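Local coordinates for protein Bacint_00347 (Bacteroides intestinalis DSM 17393, PDB 5MUM) that probably hydrolyses the glycosidic bonds of rhamnose-containing glycans, as a rhamnosidase-type glycoside hydrolase built on a beta-propeller, at residues R46-V51 with S99-G104; Q57-Y62 with V425-V430; G106-S111 with Y128-G133; E150-N155 with L205-Q210. One frame throughout, in Å; residues are numbered along the deposited sequence.

Contact 1. Residues R46-V51 with S99-G104; sequences RNNSLV and SMMLDG
Asn48 and Met100 are joined through their main chains in both directions: Asn48 N gives to Met100 O at 2.8 Å, and Met100 N returns a bond of the same length to Asn48 O. One residue earlier, Asn47 N points almost straight at Ser99 OG (3.0 Å, 162° at the hydrogen). That hydroxyl is also hydrogen-bonded to Pro149 O, so it bridges two pieces of chain. The Asn47-Asn48 peptide bond is cis.

The amide of Asn48 folds back to its own segment, ND2 reaching Leu50 O at 2.9 Å, with Thr393 OG1 as a further partner. Against CG of this amide lies Met101 CE, 3.7 Å away. With an alanine at Asn48, Leu50 O would probably lose this donor, and the Met101 methyl the flat group it rests on.

Apolar contacts gather on Val51. Its CG1 meets Leu102 CD1 at 3.7 Å, while CG2, anti to the backbone N, lies 3.8 Å from Met101 SD, the two side chains crossing at about a right angle.

Backbone and hydroxyl hydrogen bonds at one end and apolar side chains at the other thus join the loop leading into strand 50-53, and the start of that strand, to the innermost strand 98-102 of the next blade, so the N-H groups of both residues of a buried cis peptide are satisfied by the neighbouring strand.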
# COMPACT_ATOMS: atom_id res chain seq x y z
N ARG A 46 -4.25 -0.65 0.21
CA ARG A 46 -5.05 0.55 0.36
C ARG A 46 -4.12 1.73 0.61
O ARG A 46 -3.39 1.78 1.62
CB ARG A 46 -6.07 0.39 1.45
CG ARG A 46 -7.08 -0.72 1.17
CD ARG A 46 -8.28 -0.64 2.11
NE ARG A 46 -8.90 0.67 1.95
CZ ARG A 46 -9.66 1.28 2.85
NH1 ARG A 46 -9.94 0.72 4.03
NH2 ARG A 46 -10.11 2.48 2.57
N ASN A 47 -4.09 2.65 -0.37
CA ASN A 47 -3.16 3.78 -0.42
C ASN A 47 -3.94 5.06 -0.71
O ASN A 47 -3.93 5.54 -1.83
CB ASN A 47 -2.07 3.51 -1.47
CG ASN A 47 -1.03 2.51 -0.98
OD1 ASN A 47 -0.30 2.77 0.01
ND2 ASN A 47 -0.91 1.40 -1.66
N ASN A 48 -4.62 5.64 0.27
CA ASN A 48 -4.63 5.24 1.66
C ASN A 48 -6.01 4.86 2.14
O ASN A 48 -7.04 5.28 1.57
CB ASN A 48 -4.17 6.42 2.54
CG ASN A 48 -2.67 6.59 2.58
OD1 ASN A 48 -1.96 6.11 1.69
ND2 ASN A 48 -2.16 7.26 3.65
N SER A 49 -6.03 4.12 3.24
CA SER A 49 -7.27 3.92 4.01
C SER A 49 -7.44 5.03 5.05
O SER A 49 -8.56 5.26 5.52
CB SER A 49 -7.21 2.58 4.70
OG SER A 49 -6.09 2.51 5.56
N LEU A 50 -6.31 5.60 5.47
CA LEU A 50 -6.22 6.51 6.58
C LEU A 50 -5.20 7.55 6.23
O LEU A 50 -4.08 7.22 5.84
CB LEU A 50 -5.78 5.70 7.81
CG LEU A 50 -5.92 6.17 9.23
CD1 LEU A 50 -7.38 6.44 9.57
CD2 LEU A 50 -5.33 5.10 10.17
N VAL A 51 -5.54 8.83 6.37
CA VAL A 51 -4.59 9.86 6.05
C VAL A 51 -4.81 11.11 6.88
O VAL A 51 -5.92 11.52 7.11
CB VAL A 51 -4.62 10.19 4.55
CG1 VAL A 51 -5.95 10.77 4.13
CG2 VAL A 51 -3.49 11.12 4.20
N SER A 99 -9.02 3.63 -2.11
CA SER A 99 -7.88 4.47 -1.81
C SER A 99 -8.28 5.95 -1.78
O SER A 99 -9.03 6.42 -2.63
CB SER A 99 -6.75 4.25 -2.81
OG SER A 99 -6.11 2.99 -2.54
N MET A 100 -7.78 6.65 -0.78
CA MET A 100 -8.04 8.06 -0.58
C MET A 100 -6.75 8.80 -0.29
O MET A 100 -5.74 8.23 0.17
CB MET A 100 -9.02 8.27 0.58
CG MET A 100 -8.38 8.27 1.94
SD MET A 100 -9.47 8.25 3.36
CE MET A 100 -10.54 9.59 2.97
N MET A 101 -6.82 10.09 -0.58
CA MET A 101 -5.75 10.99 -0.25
C MET A 101 -6.32 12.40 -0.24
O MET A 101 -7.37 12.68 -0.87
CB MET A 101 -4.63 10.85 -1.29
CG MET A 101 -3.36 11.65 -1.03
SD MET A 101 -2.64 11.28 0.55
CE MET A 101 -2.34 9.52 0.42
N LEU A 102 -5.68 13.29 0.50
CA LEU A 102 -6.03 14.69 0.38
C LEU A 102 -4.95 15.40 -0.37
O LEU A 102 -3.76 15.12 -0.15
CB LEU A 102 -6.22 15.35 1.74
CG LEU A 102 -7.60 15.10 2.35
CD1 LEU A 102 -7.73 13.69 2.84
CD2 LEU A 102 -7.82 16.05 3.48
N ASP A 103 -5.33 16.34 -1.23
CA ASP A 103 -4.36 17.21 -1.87
C ASP A 103 -4.01 18.40 -0.98
O ASP A 103 -4.55 18.54 0.11
CB ASP A 103 -4.84 17.63 -3.26
CG ASP A 103 -6.06 18.56 -3.24
OD1 ASP A 103 -6.23 19.38 -2.31
OD2 ASP A 103 -6.85 18.50 -4.22
N GLY A 104 -3.13 19.25 -1.49
CA GLY A 104 -2.60 20.41 -0.77
C GLY A 104 -3.62 21.41 -0.33
O GLY A 104 -3.42 22.07 0.69

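Contact 2. Residues Q57-Y62 with V425-V430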
# COMPACT_ATOMS: atom_id res chain seq x y z
N GLN A 57 -7.54 13.73 10.77
CA GLN A 57 -7.29 12.44 10.15
C GLN A 57 -8.56 11.98 9.47
O GLN A 57 -9.64 12.15 10.02
CB GLN A 57 -6.81 11.46 11.20
CG GLN A 57 -6.54 10.05 10.67
CD GLN A 57 -6.04 9.21 11.78
OE1 GLN A 57 -6.80 8.93 12.73
NE2 GLN A 57 -4.77 8.76 11.69
N TYR A 58 -8.41 11.40 8.29
CA TYR A 58 -9.51 11.00 7.42
C TYR A 58 -9.40 9.50 7.21
O TYR A 58 -8.30 8.95 7.17
CB TYR A 58 -9.39 11.72 6.08
CG TYR A 58 -9.70 13.19 6.21
CD1 TYR A 58 -8.78 14.07 6.75
CD2 TYR A 58 -10.95 13.66 5.88
CE1 TYR A 58 -9.10 15.41 6.93
CE2 TYR A 58 -11.29 14.98 6.07
CZ TYR A 58 -10.37 15.83 6.62
OH TYR A 58 -10.77 17.12 6.76
N ILE A 59 -10.55 8.86 7.11
CA ILE A 59 -10.62 7.42 6.96
C ILE A 59 -11.66 7.10 5.91
O ILE A 59 -12.58 7.87 5.68
CB ILE A 59 -10.95 6.75 8.29
CG1 ILE A 59 -10.61 5.26 8.24
CG2 ILE A 59 -12.39 7.01 8.71
CD1 ILE A 59 -10.80 4.56 9.56
N SER A 60 -11.52 5.94 5.29
CA SER A 60 -12.52 5.46 4.40
C SER A 60 -12.62 3.95 4.51
O SER A 60 -11.63 3.26 4.76
CB SER A 60 -12.23 5.90 2.96
OG SER A 60 -10.94 5.38 2.52
N TYR A 61 -13.82 3.45 4.32
CA TYR A 61 -14.06 2.00 4.35
C TYR A 61 -15.47 1.74 3.83
O TYR A 61 -16.28 2.66 3.70
CB TYR A 61 -13.92 1.45 5.78
CG TYR A 61 -14.84 2.07 6.78
CD1 TYR A 61 -14.49 3.23 7.45
CD2 TYR A 61 -16.07 1.48 7.09
CE1 TYR A 61 -15.36 3.80 8.38
CE2 TYR A 61 -16.92 2.05 8.01
CZ TYR A 61 -16.56 3.21 8.65
OH TYR A 61 -17.42 3.78 9.59
N TYR A 62 -15.73 0.48 3.50
CA TYR A 62 -17.08 0.06 3.17
C TYR A 62 -17.80 -0.38 4.42
O TYR A 62 -17.24 -1.12 5.21
CB TYR A 62 -17.06 -1.08 2.22
CG TYR A 62 -16.49 -0.76 0.88
CD1 TYR A 62 -17.19 0.05 -0.01
CD2 TYR A 62 -15.32 -1.36 0.45
CE1 TYR A 62 -16.71 0.27 -1.28
CE2 TYR A 62 -14.83 -1.14 -0.81
CZ TYR A 62 -15.51 -0.33 -1.67
OH TYR A 62 -15.00 -0.10 -2.93
N VAL A 425 -14.50 -1.03 12.70
CA VAL A 425 -13.25 -0.44 12.23
C VAL A 425 -12.62 0.36 13.36
O VAL A 425 -13.30 1.14 14.04
CB VAL A 425 -13.51 0.46 11.00
CG1 VAL A 425 -12.27 1.23 10.57
CG2 VAL A 425 -14.04 -0.39 9.86
N TYR A 426 -11.33 0.17 13.57
CA TYR A 426 -10.58 0.94 14.54
C TYR A 426 -9.42 1.63 13.88
O TYR A 426 -8.90 1.15 12.87
CB TYR A 426 -9.98 0.03 15.61
CG TYR A 426 -10.96 -0.77 16.40
CD1 TYR A 426 -11.60 -0.23 17.52
CD2 TYR A 426 -11.24 -2.09 16.05
CE1 TYR A 426 -12.49 -0.99 18.28
CE2 TYR A 426 -12.14 -2.84 16.78
CZ TYR A 426 -12.76 -2.29 17.89
OH TYR A 426 -13.62 -3.06 18.59
N VAL A 427 -8.99 2.73 14.47
CA VAL A 427 -7.64 3.21 14.26
C VAL A 427 -6.88 2.77 15.49
O VAL A 427 -7.26 3.10 16.61
CB VAL A 427 -7.55 4.72 14.09
CG1 VAL A 427 -6.09 5.16 13.98
CG2 VAL A 427 -8.35 5.12 12.87
N LEU A 428 -5.81 2.01 15.27
CA LEU A 428 -4.92 1.56 16.33
C LEU A 428 -3.75 2.54 16.33
O LEU A 428 -2.99 2.62 15.36
CB LEU A 428 -4.48 0.11 16.09
CG LEU A 428 -3.87 -0.63 17.30
CD1 LEU A 428 -3.63 -2.08 16.94
CD2 LEU A 428 -2.57 -0.04 17.75
N GLU A 429 -3.63 3.31 17.42
CA GLU A 429 -2.55 4.25 17.62
C GLU A 429 -1.45 3.50 18.39
O GLU A 429 -1.65 3.14 19.52
CB GLU A 429 -3.06 5.45 18.40
CG GLU A 429 -4.31 6.09 17.77
CD GLU A 429 -4.80 7.30 18.54
OE1 GLU A 429 -4.43 7.42 19.73
OE2 GLU A 429 -5.57 8.13 18.00
N VAL A 430 -0.33 3.24 17.75
CA VAL A 430 0.68 2.35 18.29
C VAL A 430 1.57 3.10 19.30
O VAL A 430 1.87 4.28 19.02
CB VAL A 430 1.52 1.76 17.14
CG1 VAL A 430 2.65 0.89 17.70
CG2 VAL A 430 0.61 0.97 16.20
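Val425 faces Ile59 and Tyr61 with one methyl for each. From CB, which points toward the other strand, the side chain forks. CG1 is placed anti to the backbone N (chi1 173°) and ends against Ile59 CD1 at 3.8 Å, the two side chains reaching for each other tip to tip. CG2, lying beside the backbone N, goes to the tyrosine instead: it sits over one face of the Tyr61 ring, 4.1 Å from the centroid and 17° off the ring normal. This is a CH-pi contact, displaced somewhat from the ring centre toward CD2, which is 3.9 Å from CG2.

Ile59 reaches this spot with an extended chain, and its CD1 has a second neighbour in Val427 CG2 at 4.2 Å; here the two side chains slide past each other in opposite directions. Farther along, Gln57 OE1 comes within 4.0 Å of Val427 CG1. This is only packing, because the oxygen takes its hydrogen bond from Arg73, and NE2 of the same amide is bonded to Asp392 and His403.

No hydrogen bond links the two segments. Their strand axes stay 9.7 Å apart and run at 146°, so the strands belong to separate sheets, neighbouring blades of the beta-propeller, that meet through side chains. One blade holds 56-62 between 50-53 and 67-74. The other combines strands from both chain ends, a closure common in propellers: it holds 423-429 between 27-34 and 403-407, with Phe405 packing on both Ile59 and Val425, and Val31 of strand 27-34 meeting Tyr61.

Contact 3. Residues G106-S111 with Y128-G133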
# COMPACT_ATOMS: atom_id res chain seq x y z
N GLY A 106 -6.68 20.45 0.59
CA GLY A 106 -7.56 19.73 1.49
C GLY A 106 -8.70 18.98 0.85
O GLY A 106 -9.54 18.45 1.56
N TYR A 107 -8.79 18.98 -0.48
CA TYR A 107 -9.80 18.21 -1.15
C TYR A 107 -9.42 16.75 -1.01
O TYR A 107 -8.24 16.38 -1.20
CB TYR A 107 -9.94 18.50 -2.63
CG TYR A 107 -10.50 19.85 -2.94
CD1 TYR A 107 -9.67 20.96 -2.98
CD2 TYR A 107 -11.86 20.03 -3.13
CE1 TYR A 107 -10.18 22.23 -3.25
CE2 TYR A 107 -12.39 21.30 -3.40
CZ TYR A 107 -11.52 22.39 -3.44
OH TYR A 107 -11.97 23.66 -3.70
N LEU A 108 -10.42 15.95 -0.69
CA LEU A 108 -10.30 14.49 -0.70
C LEU A 108 -10.41 13.98 -2.13
O LEU A 108 -11.27 14.44 -2.90
CB LEU A 108 -11.42 13.83 0.12
CG LEU A 108 -11.36 13.94 1.64
CD1 LEU A 108 -11.60 15.37 2.10
CD2 LEU A 108 -12.37 13.00 2.25
N HIS A 109 -9.57 13.00 -2.44
CA HIS A 109 -9.60 12.31 -3.71
C HIS A 109 -9.82 10.86 -3.35
O HIS A 109 -9.12 10.31 -2.51
CB HIS A 109 -8.25 12.46 -4.39
CG HIS A 109 -8.01 13.82 -4.92
ND1 HIS A 109 -7.78 14.91 -4.11
CD2 HIS A 109 -7.92 14.27 -6.19
CE1 HIS A 109 -7.60 15.98 -4.87
NE2 HIS A 109 -7.67 15.63 -6.13
N LEU A 110 -10.77 10.25 -4.01
CA LEU A 110 -11.22 8.89 -3.68
C LEU A 110 -11.24 8.11 -4.95
O LEU A 110 -11.73 8.61 -5.95
CB LEU A 110 -12.65 8.91 -3.15
CG LEU A 110 -12.90 8.98 -1.66
CD1 LEU A 110 -12.35 7.75 -0.99
CD2 LEU A 110 -12.35 10.28 -1.06
N SER A 111 -10.75 6.89 -4.89
CA SER A 111 -10.85 5.99 -5.99
C SER A 111 -11.14 4.60 -5.45
O SER A 111 -10.57 4.16 -4.45
CB SER A 111 -9.58 6.01 -6.83
OG SER A 111 -9.78 5.35 -8.06
N TYR A 128 -11.66 19.39 2.97
CA TYR A 128 -11.90 18.88 4.33
C TYR A 128 -13.34 18.49 4.60
O TYR A 128 -13.75 18.52 5.75
CB TYR A 128 -11.39 19.91 5.40
CG TYR A 128 -9.96 20.31 5.16
CD1 TYR A 128 -8.95 19.37 5.20
CD2 TYR A 128 -9.61 21.62 4.84
CE1 TYR A 128 -7.62 19.70 4.96
CE2 TYR A 128 -8.27 21.97 4.58
CZ TYR A 128 -7.29 21.00 4.66
OH TYR A 128 -5.96 21.27 4.40
N THR A 129 -14.10 18.20 3.56
CA THR A 129 -15.49 17.90 3.64
C THR A 129 -15.82 16.51 3.12
O THR A 129 -15.31 16.11 2.13
CB THR A 129 -16.31 18.99 2.88
OG1 THR A 129 -15.97 20.31 3.35
CG2 THR A 129 -17.76 18.73 3.01
N LEU A 130 -16.67 15.80 3.86
CA LEU A 130 -17.05 14.44 3.57
C LEU A 130 -18.27 14.39 2.67
O LEU A 130 -19.30 14.00 3.08
CB LEU A 130 -17.37 13.71 4.85
CG LEU A 130 -16.33 13.78 5.94
CD1 LEU A 130 -16.69 12.95 7.15
CD2 LEU A 130 -14.97 13.47 5.40
N GLU A 131 -18.13 14.92 1.51
CA GLU A 131 -19.16 14.96 0.55
C GLU A 131 -18.47 14.80 -0.80
O GLU A 131 -17.71 15.60 -1.18
CB GLU A 131 -19.90 16.27 0.66
CG GLU A 131 -20.87 16.58 -0.44
CD GLU A 131 -22.28 16.26 -0.04
OE1 GLU A 131 -22.79 16.87 0.87
OE2 GLU A 131 -22.85 15.36 -0.63
N LEU A 132 -18.80 13.75 -1.51
CA LEU A 132 -18.19 13.52 -2.75
C LEU A 132 -18.99 13.94 -3.98
O LEU A 132 -20.16 13.77 -4.04
CB LEU A 132 -17.83 12.07 -2.89
CG LEU A 132 -16.94 11.44 -1.85
CD1 LEU A 132 -16.89 9.93 -2.02
CD2 LEU A 132 -15.53 11.99 -2.09
N GLY A 133 -18.29 14.49 -4.94
CA GLY A 133 -18.88 14.81 -6.22
C GLY A 133 -19.14 13.58 -7.05
O GLY A 133 -19.02 12.44 -6.60
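In the propeller blade of strands 98-102, 108-112 and 121-123, the chain beyond the last strand loops back along strand 108-112, and Tyr128 covers Gly106 at the start of this return. Gly106 CA lies over one face of the tyrosine ring, 3.7 Å from its centroid and offset toward the rim, in a CH-pi contact. With CG anti to the carbonyl carbon (chi1 -52°), the ring swings back over Gly106 although CB points away. The same pair is tied by a backbone bond, Tyr128 N to Gly106 O, at 2.7 Å. A side chain at Gly106 would run into Tyr128 CZ, and the positive phi there also favours glycine.

Beyond this point leucines take over. Leu108 divides its methyls: CD1 rests 3.8 Å from Thr129 O, and CD2 lies 4.1 Å from Leu130 CD2. Leu110 and Leu132 cross at about a right angle, with 3.8 Å between their CD2 atoms, and both also touch Leu70 of strand 67-74 in the neighbouring sheet.

The ring of Tyr128 is held at its far end as well, by a hydrogen bond between OH and Gln53 NE2. A leucine in its place would probably strip the flat cover from Gly106 and leave Gln53 NE2 without this partner.

The chemistry is therefore divided: one backbone bond holds the loop at Tyr128, and interlocking leucines carry it along the strand between two blades.

Contact 4. Residues E150-N155 with L205-Q210; sequences EFYPLN and LYVDEQ
Strands 150-153 and 205-207 run in nearly the same direction, 22° apart, with axes 6.9 Å from each other and no direct backbone hydrogen bond between them. Tyr152 enters the interval, its side chain crossing that of Leu205 at about a right angle, with OH resting 3.6 Å from Leu205 CB. Nearer its root, Tyr152 CB meets Val207 CG2 at 3.5 Å. The other valine methyl presses on the main chain, CG1 being only 3.2 Å from Pro153 O.

A water stands in the ring plane at the edge of Tyr152, 2.7 Å from OH. It also accepts from Leu205 N and bonds to Glu150 OE2, so one water ties the backbone of 205-207 to two side chains of 150-153. The carboxylate gets there on an extended chain that leaves the backbone with CG anti to the carbonyl carbon (chi1 -46°).

At the exposed end the amide of Asn155 works with both its atoms. ND2 gives a fairly straight bond to Gln210 O (3.0 Å, 162°), approaching from above that carbonyl's plane, and a second water donates both to OD1, at 2.6 Å, and to Glu209 O. The receiving loop is shaped by an Asx turn, Asp208 OD1 taking the N-H of Gln210.

Innermost strands of successive blades lying side by side round the axis, in separate sheets, are a beta-propeller feature; here packing, one amide bond and two waters join them.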
# COMPACT_ATOMS: atom_id res chain seq x y z
N GLU A 150 -3.97 3.81 -6.37
CA GLU A 150 -3.15 4.28 -5.26
C GLU A 150 -2.84 5.74 -5.41
O GLU A 150 -2.50 6.18 -6.52
CB GLU A 150 -1.82 3.54 -5.24
CG GLU A 150 -1.96 2.05 -5.42
CD GLU A 150 -0.61 1.34 -5.38
OE1 GLU A 150 0.18 1.45 -6.36
OE2 GLU A 150 -0.38 0.66 -4.35
N PHE A 151 -2.98 6.48 -4.32
CA PHE A 151 -2.60 7.87 -4.30
C PHE A 151 -1.37 8.08 -3.46
O PHE A 151 -1.16 7.40 -2.46
CB PHE A 151 -3.68 8.73 -3.68
CG PHE A 151 -4.91 8.84 -4.47
CD1 PHE A 151 -4.99 9.71 -5.54
CD2 PHE A 151 -6.01 8.08 -4.14
CE1 PHE A 151 -6.16 9.84 -6.25
CE2 PHE A 151 -7.17 8.20 -4.85
CZ PHE A 151 -7.24 9.07 -5.91
N TYR A 152 -0.59 9.08 -3.85
CA TYR A 152 0.55 9.51 -3.08
C TYR A 152 0.65 11.01 -3.13
O TYR A 152 0.40 11.61 -4.17
CB TYR A 152 1.84 8.90 -3.62
CG TYR A 152 1.78 7.42 -3.72
CD1 TYR A 152 1.26 6.83 -4.86
CD2 TYR A 152 2.12 6.60 -2.63
CE1 TYR A 152 1.15 5.46 -4.96
CE2 TYR A 152 2.02 5.21 -2.73
CZ TYR A 152 1.52 4.67 -3.90
OH TYR A 152 1.35 3.31 -4.06
N PRO A 153 1.00 11.65 -2.02
CA PRO A 153 1.15 13.09 -2.08
C PRO A 153 2.52 13.44 -2.63
O PRO A 153 3.47 12.68 -2.44
CB PRO A 153 1.00 13.51 -0.64
CG PRO A 153 1.58 12.37 0.10
CD PRO A 153 1.28 11.12 -0.68
N LEU A 154 2.59 14.54 -3.36
CA LEU A 154 3.82 15.02 -3.90
C LEU A 154 4.08 16.37 -3.27
O LEU A 154 3.21 16.93 -2.60
CB LEU A 154 3.71 15.18 -5.40
CG LEU A 154 3.47 13.90 -6.22
CD1 LEU A 154 3.17 14.27 -7.66
CD2 LEU A 154 4.66 12.97 -6.14
N ASN A 155 5.27 16.91 -3.52
CA ASN A 155 5.59 18.28 -3.09
C ASN A 155 4.64 19.31 -3.67
O ASN A 155 4.10 19.15 -4.76
CB ASN A 155 7.02 18.64 -3.51
CG ASN A 155 8.07 17.88 -2.70
OD1 ASN A 155 7.78 17.35 -1.63
ND2 ASN A 155 9.27 17.81 -3.23
N LEU A 205 4.69 1.48 -4.12
CA LEU A 205 5.31 2.81 -4.16
C LEU A 205 5.23 3.49 -2.81
O LEU A 205 4.49 3.09 -1.89
CB LEU A 205 4.70 3.71 -5.25
CG LEU A 205 4.81 3.22 -6.70
CD1 LEU A 205 3.54 2.49 -7.11
CD2 LEU A 205 5.07 4.39 -7.64
N TYR A 206 6.05 4.52 -2.68
CA TYR A 206 6.06 5.35 -1.51
C TYR A 206 6.65 6.67 -1.92
O TYR A 206 7.62 6.69 -2.62
CB TYR A 206 6.95 4.76 -0.43
CG TYR A 206 6.88 5.48 0.90
CD1 TYR A 206 5.80 5.25 1.77
CD2 TYR A 206 7.91 6.31 1.34
CE1 TYR A 206 5.73 5.90 2.98
CE2 TYR A 206 7.84 6.95 2.58
CZ TYR A 206 6.76 6.74 3.39
OH TYR A 206 6.68 7.32 4.62
N VAL A 207 6.08 7.77 -1.43
CA VAL A 207 6.69 9.07 -1.63
C VAL A 207 7.26 9.51 -0.30
O VAL A 207 6.56 9.55 0.71
CB VAL A 207 5.71 10.11 -2.23
CG1 VAL A 207 6.39 11.48 -2.30
CG2 VAL A 207 5.22 9.68 -3.59
N ASP A 208 8.55 9.85 -0.31
CA ASP A 208 9.23 10.13 0.91
C ASP A 208 9.08 11.61 1.31
O ASP A 208 8.38 12.40 0.65
CB ASP A 208 10.70 9.62 0.85
CG ASP A 208 11.59 10.44 -0.08
OD1 ASP A 208 11.27 11.64 -0.37
OD2 ASP A 208 12.63 9.86 -0.48
N GLU A 209 9.73 11.95 2.41
CA GLU A 209 9.65 13.31 2.99
C GLU A 209 10.30 14.40 2.11
O GLU A 209 10.06 15.59 2.30
CB GLU A 209 10.19 13.27 4.44
CG GLU A 209 9.25 12.45 5.34
CD GLU A 209 9.90 11.81 6.58
OE1 GLU A 209 10.49 12.60 7.31
OE2 GLU A 209 9.80 10.53 6.83
N GLN A 210 11.11 14.00 1.14
CA GLN A 210 11.68 14.91 0.15
C GLN A 210 10.82 15.03 -1.10
O GLN A 210 11.17 15.79 -2.00
CB GLN A 210 13.06 14.44 -0.30
CG GLN A 210 14.11 14.39 0.79
CD GLN A 210 14.57 15.77 1.22
OE1 GLN A 210 14.72 16.66 0.39
NE2 GLN A 210 14.79 15.94 2.53
O HOH W 1 2.09 1.02 -2.87
O HOH W 2 8.99 17.63 0.68

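From the N terminus, strand 27-34 pairs with 423-429 in the blade that closes the propeller. Contact 1 then opens at 46-51 and closes at 99-104, joining one blade to the next. Before it closes, contact 2 has opened at 57-62; it shuts only at the C-terminal end, so the two cross. Contacts 3 and 4 lie in series within contact 2's long span. The first is a short return of 16 residues inside a blade; the second skips 49 residues to the following blade. Strand 108-112 pairs with 98-102, and Phe151 N bonds to Asn47 O, linking contact 1 to contacts 3 and 4 respectively. Contacts 2 and 4 do not touch, their nearest atoms about 9 Å apart.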